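Local structure of OBCA, Oxalate Biosynthetic Component A (Burkholderia glumae, 4NNB) at residues A[207-212]-A[262-267]. The protein is an oxalate biosynthetic component protein with a TIM-barrel domain, whose pocket holds a magnesium ion and an oxaloacetate ion. Numbering follows the deposited sequence.
Sequences AITEET and VPMVKK
Thr209 and Val265 hold the middle of this contact, and they illustrate how beta-branched side chains fill the space between two packed helices. Their CA atoms are 5.6 Å apart, the nearest pair across the segments, and the axes of 207-212 and 262-267 come within 9.4 Å at a crossing angle of -33°. With OG1 beside the backbone N (chi1 -64°), the methyl CG2 of Thr209 is left anti to that N and projects across the gap, 3.9 Å from the backbone N of Val265, and also rests against CG2 of that residue. One turn further along the first helix, Thr212 repeats the pattern: its CG2 meets both methyls of Val265, CG1 and CG2, each at 4.0 Å, the two side chains crossing roughly at right angles. CG2 of Val265 therefore bridges the methyl groups of two threonines.

Met264 closes the margin. Its chain bends at the thioether (chi3 -43°), which brings the terminal CE back to OG1 of Thr209, at a close 3.1 Å, while CB packs beside the same threonine. The hydroxyls find their polar partners inside their own helix. Thr209 OG1 is hydrogen-bonded to the carbonyl of Pro205, and Thr212 OG1 donates to Ile208 O over 2.8 Å, arriving above the carbonyl plane. Thr212 N reaches that oxygen from the opposite face, so Ile208 O is gripped twice. With each hydroxyl turned to a carbonyl of its own helix, both threonines present CG2 to Val265.

Beneath the pair runs strand 222-229, where Thr212 touches Val223 and Leu225 and Ile208 also covers Leu225. Helices 205-217 and 255-268, nearly side by side and both packed outside a ring of parallel strands, form part of the helical layer characteristic of a TIM barrel.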
ATOM      1  N   ALA A 207       6.277   1.608 -15.138  1.00 25.89           N
ATOM      2  CA  ALA A 207       5.606   0.615 -14.303  1.00 25.97           C
ATOM      3  C   ALA A 207       4.276   1.152 -13.762  1.00 28.15           C
ATOM      4  O   ALA A 207       3.275   0.429 -13.718  1.00 23.35           O
ATOM      5  CB  ALA A 207       6.532   0.172 -13.162  1.00 25.40           C
ATOM      6  N   ILE A 208       4.269   2.419 -13.345  1.00 26.45           N
ATOM      7  CA  ILE A 208       3.043   3.037 -12.852  1.00 25.52           C
ATOM      8  C   ILE A 208       1.981   3.071 -13.947  1.00 26.92           C
ATOM      9  O   ILE A 208       0.808   2.757 -13.705  1.00 26.30           O
ATOM     10  CB  ILE A 208       3.327   4.452 -12.283  1.00 26.43           C
ATOM     11  CG1 ILE A 208       4.051   4.324 -10.942  1.00 24.15           C
ATOM     12  CG2 ILE A 208       2.041   5.273 -12.145  1.00 23.44           C
ATOM     13  CD1 ILE A 208       4.598   5.660 -10.386  1.00 24.88           C
ATOM     14  N   THR A 209       2.392   3.438 -15.158  1.00 27.63           N
ATOM     15  CA  THR A 209       1.476   3.436 -16.295  1.00 26.81           C
ATOM     16  C   THR A 209       0.896   2.041 -16.528  1.00 24.14           C
ATOM     17  O   THR A 209      -0.315   1.882 -16.683  1.00 24.15           O
ATOM     18  CB  THR A 209       2.173   3.919 -17.591  1.00 31.58           C
ATOM     19  OG1 THR A 209       2.579   5.282 -17.433  1.00 31.83           O
ATOM     20  CG2 THR A 209       1.229   3.824 -18.781  1.00 29.80           C
ATOM     21  N   GLU A 210       1.757   1.033 -16.543  1.00 28.16           N
ATOM     22  CA  GLU A 210       1.308  -0.327 -16.852  1.00 29.29           C
ATOM     23  C   GLU A 210       0.332  -0.839 -15.796  1.00 29.08           C
ATOM     24  O   GLU A 210      -0.699  -1.424 -16.132  1.00 28.13           O
ATOM     25  CB  GLU A 210       2.503  -1.275 -17.009  1.00 32.06           C
ATOM     26  CG  GLU A 210       2.119  -2.730 -17.273  1.00 33.76           C
ATOM     27  CD  GLU A 210       1.397  -2.907 -18.602  1.00 43.09           C
ATOM     28  OE1 GLU A 210       1.598  -2.066 -19.505  1.00 40.41           O
ATOM     29  OE2 GLU A 210       0.630  -3.890 -18.743  1.00 45.44           O
ATOM     30  N   GLU A 211       0.625  -0.572 -14.523  1.00 26.62           N
ATOM     31  CA  GLU A 211      -0.260  -1.014 -13.438  1.00 24.92           C
ATOM     32  C   GLU A 211      -1.589  -0.271 -13.448  1.00 25.99           C
ATOM     33  O   GLU A 211      -2.647  -0.866 -13.204  1.00 25.31           O
ATOM     34  CB  GLU A 211       0.435  -0.892 -12.066  1.00 25.55           C
ATOM     35  CG  GLU A 211      -0.422  -1.350 -10.902  1.00 23.32           C
ATOM     36  CD  GLU A 211      -0.745  -2.850 -10.958  1.00 26.54           C
ATOM     37  OE1 GLU A 211       0.163  -3.653 -11.259  1.00 25.29           O
ATOM     38  OE2 GLU A 211      -1.905  -3.221 -10.699  1.00 30.19           O
ATOM     39  N   THR A 212      -1.541   1.029 -13.747  1.00 25.62           N
ATOM     40  CA  THR A 212      -2.759   1.829 -13.877  1.00 22.31           C
ATOM     41  C   THR A 212      -3.693   1.232 -14.934  1.00 26.39           C
ATOM     42  O   THR A 212      -4.890   1.042 -14.701  1.00 24.30           O
ATOM     43  CB  THR A 212      -2.419   3.302 -14.266  1.00 22.41           C
ATOM     44  OG1 THR A 212      -1.675   3.907 -13.197  1.00 24.20           O
ATOM     45  CG2 THR A 212      -3.678   4.108 -14.512  1.00 23.14           C
ATOM     46  N   VAL A 262       0.810  10.959 -17.106  1.00 24.65           N
ATOM     47  CA  VAL A 262      -0.495  11.418 -17.567  1.00 25.41           C
ATOM     48  C   VAL A 262      -0.754  11.119 -19.058  1.00 27.85           C
ATOM     49  O   VAL A 262      -1.756  10.481 -19.381  1.00 25.47           O
ATOM     50  CB  VAL A 262      -0.778  12.902 -17.205  1.00 28.04           C
ATOM     51  CG1 VAL A 262      -2.058  13.370 -17.862  1.00 28.39           C
ATOM     52  CG2 VAL A 262      -0.850  13.068 -15.670  1.00 27.36           C
ATOM     53  N   PRO A 263       0.150  11.543 -19.964  1.00 30.62           N
ATOM     54  CA  PRO A 263      -0.142  11.210 -21.368  1.00 28.88           C
ATOM     55  C   PRO A 263       0.095   9.732 -21.720  1.00 27.67           C
ATOM     56  O   PRO A 263      -0.560   9.236 -22.640  1.00 29.80           O
ATOM     57  CB  PRO A 263       0.832  12.100 -22.148  1.00 33.99           C
ATOM     58  CG  PRO A 263       1.972  12.300 -21.221  1.00 33.46           C
ATOM     59  CD  PRO A 263       1.349  12.392 -19.846  1.00 30.14           C
ATOM     60  N   MET A 264       0.988   9.036 -21.022  1.00 29.16           N
ATOM     61  CA  MET A 264       1.207   7.623 -21.339  1.00 34.05           C
ATOM     62  C   MET A 264      -0.042   6.812 -21.007  1.00 31.44           C
ATOM     63  O   MET A 264      -0.473   5.963 -21.794  1.00 27.80           O
ATOM     64  CB  MET A 264       2.465   7.065 -20.658  1.00 31.54           C
ATOM     65  CG  MET A 264       3.760   7.618 -21.259  1.00 33.33           C
ATOM     66  SD  MET A 264       5.267   6.867 -20.612  1.00 46.31           S
ATOM     67  CE  MET A 264       4.888   6.813 -18.889  1.00 35.30           C
ATOM     68  N   VAL A 265      -0.654   7.110 -19.867  1.00 24.87           N
ATOM     69  CA  VAL A 265      -1.917   6.469 -19.502  1.00 30.44           C
ATOM     70  C   VAL A 265      -3.014   6.814 -20.497  1.00 32.24           C
ATOM     71  O   VAL A 265      -3.710   5.930 -21.009  1.00 29.66           O
ATOM     72  CB  VAL A 265      -2.368   6.868 -18.067  1.00 27.30           C
ATOM     73  CG1 VAL A 265      -3.801   6.440 -17.809  1.00 26.23           C
ATOM     74  CG2 VAL A 265      -1.454   6.236 -17.051  1.00 22.87           C
ATOM     75  N   LYS A 266      -3.161   8.107 -20.772  1.00 27.21           N
ATOM     76  CA  LYS A 266      -4.240   8.585 -21.628  1.00 28.25           C
ATOM     77  C   LYS A 266      -4.139   8.100 -23.076  1.00 29.06           C
ATOM     78  O   LYS A 266      -5.151   7.963 -23.761  1.00 28.52           O
ATOM     79  CB  LYS A 266      -4.310  10.112 -21.586  1.00 31.18           C
ATOM     80  CG  LYS A 266      -4.802  10.670 -20.248  1.00 31.76           C
ATOM     81  CD  LYS A 266      -6.294  10.492 -20.098  1.00 32.66           C
ATOM     82  CE  LYS A 266      -6.780  11.119 -18.803  1.00 31.74           C
ATOM     83  NZ  LYS A 266      -8.178  11.523 -18.985  1.00 40.21           N
ATOM     84  N   LYS A 267      -2.930   7.828 -23.544  1.00 30.64           N
ATOM     85  CA  LYS A 267      -2.791   7.299 -24.900  1.00 33.69           C
ATOM     86  C   LYS A 267      -3.433   5.913 -25.010  1.00 33.57           C
ATOM     87  O   LYS A 267      -4.016   5.566 -26.035  1.00 34.29           O
ATOM     88  CB  LYS A 267      -1.323   7.244 -25.324  1.00 35.04           C
ATOM     89  CG  LYS A 267      -1.131   6.697 -26.741  1.00 44.73           C
ATOM     90  CD  LYS A 267       0.225   7.064 -27.319  1.00 50.78           C
ATOM     91  CE  LYS A 267       0.343   6.596 -28.771  1.00 56.42           C
ATOM     92  NZ  LYS A 267       1.504   7.225 -29.465  1.00 59.51           N
TER